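Local coordinates for arylsulfatase (Pseudoalteromonas sp. MB47, PDB 7AJ0), which probably removes sulfate groups from the algal polysaccharide fucoidan as a calcium-binding, exo-acting sulfatase that assembles into a hexamer, at residues H440-N445 with F457-I461; G343-T347 with R451-A455; F429-W434 with F495-I500. One frame throughout, in Å; residues are numbered along the deposited sequence.

Contact 1 (H440-N445 with F457-I461)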
loop_
_atom_site.group_PDB
_atom_site.type_symbol
_atom_site.label_atom_id
_atom_site.label_comp_id
_atom_site.label_asym_id
_atom_site.label_seq_id
_atom_site.Cartn_x
_atom_site.Cartn_y
_atom_site.Cartn_z
ATOM N N HIS A 440 9.782 16.975 10.936
ATOM C CA HIS A 440 8.464 16.545 11.379
ATOM C C HIS A 440 8.590 15.701 12.641
ATOM O O HIS A 440 9.348 14.725 12.669
ATOM C CB HIS A 440 7.745 15.728 10.301
ATOM C CG HIS A 440 7.477 16.482 9.039
ATOM N ND1 HIS A 440 6.226 16.947 8.700
ATOM C CD2 HIS A 440 8.299 16.835 8.022
ATOM C CE1 HIS A 440 6.288 17.560 7.532
ATOM N NE2 HIS A 440 7.535 17.508 7.100
ATOM N N PHE A 441 7.841 16.071 13.675
ATOM C CA PHE A 441 7.716 15.254 14.874
ATOM C C PHE A 441 6.409 14.480 14.910
ATOM O O PHE A 441 6.321 13.475 15.622
ATOM C CB PHE A 441 7.843 16.139 16.116
ATOM C CG PHE A 441 9.106 16.956 16.138
ATOM C CD1 PHE A 441 10.280 16.428 16.646
ATOM C CD2 PHE A 441 9.121 18.244 15.631
ATOM C CE1 PHE A 441 11.444 17.177 16.658
ATOM C CE2 PHE A 441 10.282 18.995 15.639
ATOM C CZ PHE A 441 11.444 18.461 16.153
ATOM N N LYS A 442 5.408 14.918 14.153
ATOM C CA LYS A 442 4.179 14.168 13.924
ATOM C C LYS A 442 3.810 14.339 12.459
ATOM O O LYS A 442 3.968 15.427 11.896
ATOM C CB LYS A 442 3.049 14.639 14.840
ATOM C CG LYS A 442 3.267 14.264 16.305
ATOM C CD LYS A 442 2.153 14.783 17.201
ATOM C CE LYS A 442 2.367 14.354 18.648
ATOM N NZ LYS A 442 1.277 14.845 19.538
ATOM N N VAL A 443 3.323 13.263 11.845
ATOM C CA VAL A 443 3.166 13.185 10.398
ATOM C C VAL A 443 1.721 12.850 10.061
ATOM O O VAL A 443 1.143 11.918 10.632
ATOM C CB VAL A 443 4.121 12.137 9.793
ATOM C CG1 VAL A 443 3.690 11.754 8.385
ATOM C CG2 VAL A 443 5.544 12.671 9.799
ATOM N N PHE A 444 1.147 13.607 9.128
ATOM C CA PHE A 444 -0.163 13.284 8.583
ATOM C C PHE A 444 -0.018 12.208 7.513
ATOM O O PHE A 444 0.817 12.326 6.610
ATOM C CB PHE A 444 -0.821 14.526 7.988
ATOM C CG PHE A 444 -1.281 15.522 9.012
ATOM C CD1 PHE A 444 -0.413 16.479 9.506
ATOM C CD2 PHE A 444 -2.587 15.508 9.471
ATOM C CE1 PHE A 444 -0.836 17.400 10.443
ATOM C CE2 PHE A 444 -3.016 16.428 10.408
ATOM C CZ PHE A 444 -2.139 17.374 10.894
ATOM N N ASN A 445 -0.828 11.160 7.613
ATOM C CA ASN A 445 -0.805 10.049 6.669
ATOM C C ASN A 445 -2.204 9.900 6.091
ATOM O O ASN A 445 -3.173 9.737 6.838
ATOM C CB ASN A 445 -0.342 8.764 7.356
ATOM C CG ASN A 445 0.202 7.747 6.376
ATOM O OD1 ASN A 445 1.207 7.988 5.706
ATOM N ND2 ASN A 445 -0.454 6.598 6.296
ATOM N N PHE A 457 -4.630 10.225 9.182
ATOM C CA PHE A 457 -4.198 9.968 10.543
ATOM C C PHE A 457 -3.109 10.968 10.917
ATOM O O PHE A 457 -2.417 11.512 10.051
ATOM C CB PHE A 457 -3.634 8.551 10.714
ATOM C CG PHE A 457 -4.429 7.485 10.026
ATOM C CD1 PHE A 457 -5.603 7.007 10.583
ATOM C CD2 PHE A 457 -3.987 6.936 8.835
ATOM C CE1 PHE A 457 -6.332 6.014 9.953
ATOM C CE2 PHE A 457 -4.710 5.941 8.202
ATOM C CZ PHE A 457 -5.883 5.479 8.764
ATOM N N LEU A 458 -2.949 11.199 12.215
ATOM C CA LEU A 458 -1.810 11.940 12.752
ATOM C C LEU A 458 -0.995 10.953 13.580
ATOM O O LEU A 458 -1.442 10.506 14.643
ATOM C CB LEU A 458 -2.253 13.137 13.582
ATOM C CG LEU A 458 -1.126 14.103 13.960
ATOM C CD1 LEU A 458 -0.405 14.615 12.721
ATOM C CD2 LEU A 458 -1.659 15.270 14.774
ATOM N N LEU A 459 0.194 10.616 13.093
ATOM C CA LEU A 459 0.977 9.511 13.619
ATOM C C LEU A 459 2.256 10.017 14.266
ATOM O O LEU A 459 2.860 10.988 13.800
ATOM C CB LEU A 459 1.316 8.519 12.501
ATOM C CG LEU A 459 0.104 8.039 11.701
ATOM C CD1 LEU A 459 0.516 7.089 10.592
ATOM C CD2 LEU A 459 -0.909 7.379 12.624
ATOM N N ASP A 460 2.654 9.355 15.347
ATOM C CA ASP A 460 3.933 9.641 15.979
ATOM C C ASP A 460 5.066 9.062 15.142
ATOM O O ASP A 460 4.935 7.987 14.549
ATOM C CB ASP A 460 3.975 9.056 17.388
ATOM C CG ASP A 460 3.034 9.762 18.340
ATOM O OD1 ASP A 460 2.813 10.980 18.161
ATOM O OD2 ASP A 460 2.518 9.100 19.266
ATOM N N ILE A 461 6.187 9.780 15.098
ATOM C CA ILE A 461 7.346 9.333 14.338
ATOM C C ILE A 461 8.059 8.234 15.114
ATOM O O ILE A 461 7.749 7.978 16.283
ATOM C CB ILE A 461 8.298 10.501 14.018
ATOM C CG1 ILE A 461 8.676 11.283 15.277
ATOM C CG2 ILE A 461 7.650 11.433 12.994
ATOM C CD1 ILE A 461 9.996 10.873 15.881
#
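Strands 442-445 and 457-460 run antiparallel, their axes 4.7 Å apart at closest approach and 145° apart in direction. Two hydrogen-bonded pairs join them. Val443 N donates to Leu459 O at 3.0 Å, and Leu459 N returns a bond to Val443 O at 2.9 Å. Asn445 N to Phe457 O is 2.9 Å, and Phe457 N to Asn445 O is 2.8 Å. The non-hydrogen-bonded pairs are Lys442 with Asp460 and Phe444 with Leu458. Here CA-H groups point at carbonyls: Phe444 CA lies 3.2 Å from Phe457 O, and Lys442 CA lies 3.4 Å from Leu459 O. This is a two-stranded beta hairpin with a long connection. It stands at a subunit interface of the hexamer. Backbone hydrogen bonds run from Leu458 to a second subunit and from Asp460 to a third.

Side chains alternate between the two faces. On one face, Leu458 CD1 sits 3.6 Å from the centroid of the Phe444 ring, almost on its normal, in a CH-pi contact. Lys442 and Asp460 share this face, but Lys442 NZ is 4.4 Å from Asp460 OD1, too far for a salt bridge. On the other face, Asn445 CB touches Leu459 CD1 at 3.7 Å. Leu459 of this face also packs on Leu459 of the second subunit. Ile461 CG2 meets Val443 CG2 at 4.0 Å, and Ile461 CG1 lies 3.2 Å from Phe441 O.

Contact 2 (G343-T347 with R451-A455)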
loop_
_atom_site.group_PDB
_atom_site.type_symbol
_atom_site.label_atom_id
_atom_site.label_comp_id
_atom_site.label_asym_id
_atom_site.label_seq_id
_atom_site.Cartn_x
_atom_site.Cartn_y
_atom_site.Cartn_z
ATOM N N GLY A 343 0.453 16.995 0.016
ATOM C CA GLY A 343 -0.666 17.208 0.899
ATOM C C GLY A 343 -1.483 18.429 0.512
ATOM O O GLY A 343 -1.641 18.766 -0.661
ATOM N N GLY A 344 -2.004 19.104 1.532
ATOM C CA GLY A 344 -2.838 20.271 1.303
ATOM C C GLY A 344 -3.441 20.753 2.606
ATOM O O GLY A 344 -2.952 20.424 3.688
ATOM N N LYS A 345 -4.511 21.537 2.482
ATOM C CA LYS A 345 -5.214 22.049 3.651
ATOM C C LYS A 345 -5.515 20.925 4.635
ATOM O O LYS A 345 -5.890 19.816 4.243
ATOM C CB LYS A 345 -6.512 22.731 3.214
ATOM C CG LYS A 345 -7.295 23.403 4.322
ATOM C CD LYS A 345 -8.652 23.842 3.794
ATOM C CE LYS A 345 -9.397 24.719 4.781
ATOM N NZ LYS A 345 -10.723 25.125 4.232
ATOM N N GLY A 346 -5.340 21.218 5.920
ATOM C CA GLY A 346 -5.585 20.250 6.963
ATOM C C GLY A 346 -4.400 19.403 7.355
ATOM O O GLY A 346 -4.564 18.465 8.146
ATOM N N THR A 347 -3.216 19.688 6.822
ATOM C CA THR A 347 -2.011 18.957 7.176
ATOM C C THR A 347 -0.855 19.941 7.259
ATOM O O THR A 347 -0.899 21.032 6.684
ATOM C CB THR A 347 -1.676 17.855 6.162
ATOM O OG1 THR A 347 -1.262 18.447 4.923
ATOM C CG2 THR A 347 -2.882 16.964 5.913
ATOM N N ARG A 451 -7.626 13.236 0.104
ATOM C CA ARG A 451 -8.466 13.364 1.295
ATOM C C ARG A 451 -7.621 13.652 2.534
ATOM O O ARG A 451 -7.670 12.948 3.547
ATOM C CB ARG A 451 -9.307 12.103 1.473
ATOM C CG ARG A 451 -10.447 11.995 0.472
ATOM C CD ARG A 451 -11.452 13.112 0.701
ATOM N NE ARG A 451 -12.605 13.034 -0.188
ATOM C CZ ARG A 451 -13.717 13.739 -0.021
ATOM N NH1 ARG A 451 -13.826 14.572 1.007
ATOM N NH2 ARG A 451 -14.722 13.608 -0.876
ATOM N N ASN A 452 -6.856 14.742 2.441
ATOM C CA ASN A 452 -5.991 15.144 3.544
ATOM C C ASN A 452 -6.802 15.443 4.799
ATOM O O ASN A 452 -6.442 15.016 5.902
ATOM C CB ASN A 452 -5.169 16.367 3.134
ATOM C CG ASN A 452 -4.497 16.192 1.788
ATOM O OD1 ASN A 452 -4.811 16.898 0.826
ATOM N ND2 ASN A 452 -3.569 15.246 1.711
ATOM N N ILE A 453 -7.904 16.177 4.651
ATOM C CA ILE A 453 -8.687 16.583 5.811
ATOM C C ILE A 453 -9.519 15.420 6.337
ATOM O O ILE A 453 -9.558 15.160 7.545
ATOM C CB ILE A 453 -9.582 17.786 5.455
ATOM C CG1 ILE A 453 -8.734 18.993 5.055
ATOM C CG2 ILE A 453 -10.493 18.144 6.628
ATOM C CD1 ILE A 453 -9.509 20.084 4.339
ATOM N N ASP A 454 -10.184 14.694 5.439
ATOM C CA ASP A 454 -11.293 13.829 5.806
ATOM C C ASP A 454 -10.939 12.353 5.912
ATOM O O ASP A 454 -11.797 11.562 6.317
ATOM C CB ASP A 454 -12.429 14.000 4.784
ATOM C CG ASP A 454 -12.914 15.435 4.689
ATOM O OD1 ASP A 454 -13.138 16.054 5.751
ATOM O OD2 ASP A 454 -13.064 15.947 3.558
ATOM N N ALA A 455 -9.717 11.957 5.571
ATOM C CA ALA A 455 -9.345 10.546 5.605
ATOM C C ALA A 455 -7.863 10.403 5.939
ATOM O O ALA A 455 -7.107 9.720 5.244
ATOM C CB ALA A 455 -9.684 9.865 4.278
HETATM O O HOH W 1 -5.943 15.925 8.346
#
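A type II beta turn from Gly344 to Thr347 meets the loop that links strands 442-446 and 456-460. The turn belongs to the sulfatase family region and lies close to the metal site. The side chain of Lys345 is about 4 Å from the bound calcium ion, and its NZ forms a salt bridge with Asp61, a calcium ligand.

Two hydrogen bonds lie within the turn. Thr347 OG1 donates to Gly344 O at 2.9 Å, alongside a weak backbone bond of 3.2 Å from Thr347 N to Gly344 O. In the other loop, Ala455 N donates to Arg451 O at 3.0 Å. Arg451 NH1 and Asp454 OD2 form a salt bridge of 3.0 Å.

No direct hydrogen bond crosses between the segments, so they meet by packing. Thr347 CG2 rests on Asn452 CB at 3.6 Å. Lys345 CD lies 3.9 Å from Ile453 CD1, and Lys345 O is 3.1 Å from Ile453 CG1. Gly346 leaves room for Ile453: its CA is 3.9 Å from Ile453 CG1, and a beta carbon here would clash with that atom. At these backbone angles a CB would also be jammed against Lys345 O, which by itself calls for glycine.

Asp331 of the same chain accepts hydrogen bonds from the backbone nitrogens of Ile453 and Asp454. Gly346 O also accepts a hydrogen bond from Thr463 of a second subunit.

One water bridges the two backbones, donating to Gly346 O at 2.9 Å and to Asn452 O at 2.7 Å.

Contact 3 (F429-W434 with F495-I500)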
loop_
_atom_site.group_PDB
_atom_site.type_symbol
_atom_site.label_atom_id
_atom_site.label_comp_id
_atom_site.label_asym_id
_atom_site.label_seq_id
_atom_site.Cartn_x
_atom_site.Cartn_y
_atom_site.Cartn_z
ATOM N N PHE A 429 1.695 19.999 18.240
ATOM C CA PHE A 429 2.907 20.486 17.593
ATOM C C PHE A 429 3.471 19.375 16.714
ATOM O O PHE A 429 3.817 18.300 17.214
ATOM C CB PHE A 429 3.934 20.923 18.633
ATOM C CG PHE A 429 5.250 21.339 18.044
ATOM C CD1 PHE A 429 5.405 22.594 17.482
ATOM C CD2 PHE A 429 6.332 20.478 18.052
ATOM C CE1 PHE A 429 6.612 22.981 16.939
ATOM C CE2 PHE A 429 7.543 20.860 17.512
ATOM C CZ PHE A 429 7.682 22.113 16.956
ATOM N N THR A 430 3.569 19.632 15.410
ATOM C CA THR A 430 3.910 18.588 14.457
ATOM C C THR A 430 5.245 18.791 13.761
ATOM O O THR A 430 5.929 17.806 13.477
ATOM C CB THR A 430 2.816 18.469 13.385
ATOM O OG1 THR A 430 2.713 19.701 12.658
ATOM C CG2 THR A 430 1.469 18.154 14.024
ATOM N N ALA A 431 5.641 20.027 13.477
ATOM C CA ALA A 431 6.846 20.235 12.692
ATOM C C ALA A 431 7.340 21.661 12.859
ATOM O O ALA A 431 6.623 22.537 13.346
ATOM C CB ALA A 431 6.597 19.932 11.207
ATOM N N LEU A 432 8.590 21.871 12.452
ATOM C CA LEU A 432 9.178 23.198 12.351
ATOM C C LEU A 432 10.043 23.240 11.102
ATOM O O LEU A 432 10.435 22.203 10.558
ATOM C CB LEU A 432 10.005 23.553 13.592
ATOM C CG LEU A 432 11.237 22.703 13.904
ATOM C CD1 LEU A 432 12.464 23.158 13.130
ATOM C CD2 LEU A 432 11.512 22.720 15.405
ATOM N N ARG A 433 10.328 24.455 10.640
ATOM C CA ARG A 433 11.284 24.669 9.566
ATOM C C ARG A 433 12.389 25.593 10.057
ATOM O O ARG A 433 12.117 26.625 10.677
ATOM C CB ARG A 433 10.649 25.271 8.312
ATOM C CG ARG A 433 11.699 25.546 7.239
ATOM C CD ARG A 433 11.122 26.023 5.926
ATOM N NE ARG A 433 12.191 26.484 5.044
ATOM C CZ ARG A 433 12.012 26.913 3.800
ATOM N NH1 ARG A 433 10.797 26.938 3.276
ATOM N NH2 ARG A 433 13.050 27.316 3.081
ATOM N N TRP A 434 13.629 25.227 9.747
ATOM C CA TRP A 434 14.807 25.997 10.134
ATOM C C TRP A 434 15.773 25.956 8.962
ATOM O O TRP A 434 16.135 24.873 8.492
ATOM C CB TRP A 434 15.433 25.426 11.403
ATOM C CG TRP A 434 16.787 25.961 11.702
ATOM C CD1 TRP A 434 17.160 27.270 11.745
ATOM C CD2 TRP A 434 17.956 25.198 12.015
ATOM N NE1 TRP A 434 18.492 27.371 12.056
ATOM C CE2 TRP A 434 19.005 26.113 12.228
ATOM C CE3 TRP A 434 18.218 23.831 12.133
ATOM C CZ2 TRP A 434 20.295 25.705 12.553
ATOM C CZ3 TRP A 434 19.499 23.428 12.455
ATOM C CH2 TRP A 434 20.522 24.362 12.662
ATOM N N PHE A 495 15.275 23.927 19.299
ATOM C CA PHE A 495 14.235 24.870 18.901
ATOM C C PHE A 495 12.854 24.376 19.328
ATOM O O PHE A 495 12.025 25.163 19.798
ATOM C CB PHE A 495 14.274 25.097 17.389
ATOM C CG PHE A 495 15.352 26.049 16.934
ATOM C CD1 PHE A 495 15.633 27.207 17.641
ATOM C CD2 PHE A 495 16.078 25.786 15.783
ATOM C CE1 PHE A 495 16.618 28.076 17.214
ATOM C CE2 PHE A 495 17.064 26.651 15.351
ATOM C CZ PHE A 495 17.334 27.798 16.067
ATOM N N MET A 496 12.586 23.077 19.167
ATOM C CA MET A 496 11.307 22.537 19.617
ATOM C C MET A 496 11.134 22.735 21.117
ATOM O O MET A 496 10.110 23.258 21.574
ATOM C CB MET A 496 11.198 21.051 19.271
ATOM C CG MET A 496 10.137 20.321 20.093
ATOM S SD MET A 496 9.932 18.586 19.654
ATOM C CE MET A 496 11.514 17.908 20.152
ATOM N N LYS A 497 12.124 22.302 21.901
ATOM C CA LYS A 497 12.011 22.375 23.354
ATOM C C LYS A 497 11.763 23.806 23.812
ATOM O O LYS A 497 10.871 24.064 24.626
ATOM C CB LYS A 497 13.278 21.817 24.002
ATOM C CG LYS A 497 13.560 20.357 23.677
ATOM C CD LYS A 497 12.645 19.423 24.450
ATOM C CE LYS A 497 12.999 17.960 24.196
ATOM N NZ LYS A 497 14.401 17.639 24.593
ATOM N N ALA A 498 12.547 24.753 23.292
ATOM C CA ALA A 498 12.380 26.146 23.691
ATOM C C ALA A 498 10.996 26.659 23.314
ATOM O O ALA A 498 10.351 27.367 24.098
ATOM C CB ALA A 498 13.467 27.008 23.051
ATOM N N HIS A 499 10.521 26.307 22.120
ATOM C CA HIS A 499 9.201 26.746 21.686
ATOM C C HIS A 499 8.121 26.249 22.637
ATOM O O HIS A 499 7.224 27.005 23.029
ATOM C CB HIS A 499 8.931 26.251 20.267
ATOM C CG HIS A 499 7.608 26.685 19.720
ATOM N ND1 HIS A 499 7.329 27.996 19.405
ATOM C CD2 HIS A 499 6.487 25.982 19.436
ATOM C CE1 HIS A 499 6.094 28.083 18.947
ATOM N NE2 HIS A 499 5.560 26.875 18.958
ATOM N N ILE A 500 8.187 24.970 23.013
ATOM C CA ILE A 500 7.221 24.429 23.960
ATOM C C ILE A 500 7.382 25.094 25.322
ATOM O O ILE A 500 6.401 25.282 26.049
ATOM C CB ILE A 500 7.370 22.899 24.060
ATOM C CG1 ILE A 500 7.017 22.224 22.729
ATOM C CG2 ILE A 500 6.503 22.345 25.183
ATOM C CD1 ILE A 500 5.577 22.395 22.298
#
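Helix 489-505 packs across one face of the four-stranded antiparallel sheet that includes strand 428-434. The short strand and helix segments approach to 10.1 Å between axes, with 120° between their directions. Phe429, Leu432 and Trp434 send their CA-to-CB bonds toward the helix. A classic beta bulge, in which Thr430 and Ala431 both face Met423 of the adjacent strand 420-425, lies between Phe429 and Leu432.

At one end, the edge of Phe495 meets the face of Trp434 in a T-shaped pair. The centroid of the Trp434 five-membered ring is 4.8 Å from that of Phe495, and the planes are at 69°. Leu432 fills the middle: its CD2 lies 4.1 Å from Phe495 CB and 4.2 Å from Met496 CB. Farther along, Phe429 CE2 touches Met496 CG at 3.7 Å. Met496 SD is 5.2 Å from the Phe429 ring centroid, an oblique Met-aromatic contact. Phe429 also meets the His499 ring obliquely, with Phe429 CE1 3.9 Å from His499 CD2. Ile500 CD1 reaches Phe429 CB at 4.3 Å.

The His499 ring stacks on Tyr422, and its NE2 is hydrogen-bonded to Trp424 NE1. Both partners lie on strand 420-425, so the helix also packs on the neighbouring strand. No hydrogen bond joins the two segments themselves. The helix is therefore held against strand 428-434 by apolar and aromatic packing.

In the fold
Contact 1 lies on the same side of the chain's centre as contact 2 and as contact 3. Its centre is about 13 Å from that of contact 2 and about 14 Å from that of contact 3. The centres of contacts 2 and 3 are about 21 Å apart. In sequence, 343-347 comes first, then strand 428-434, the two hairpin strands with 451-455 between them, and last helix 489-505. Phe444 packs on Gly346 and Thr347 of contact 2, while Phe441 packs on Phe429 and Met496 of contact 3. Contacts 2 and 3 do not touch. The hairpin and its loop thus connect the helix-covered sheet to the calcium-site region, and contacts 1 and 2 both meet the second subunit.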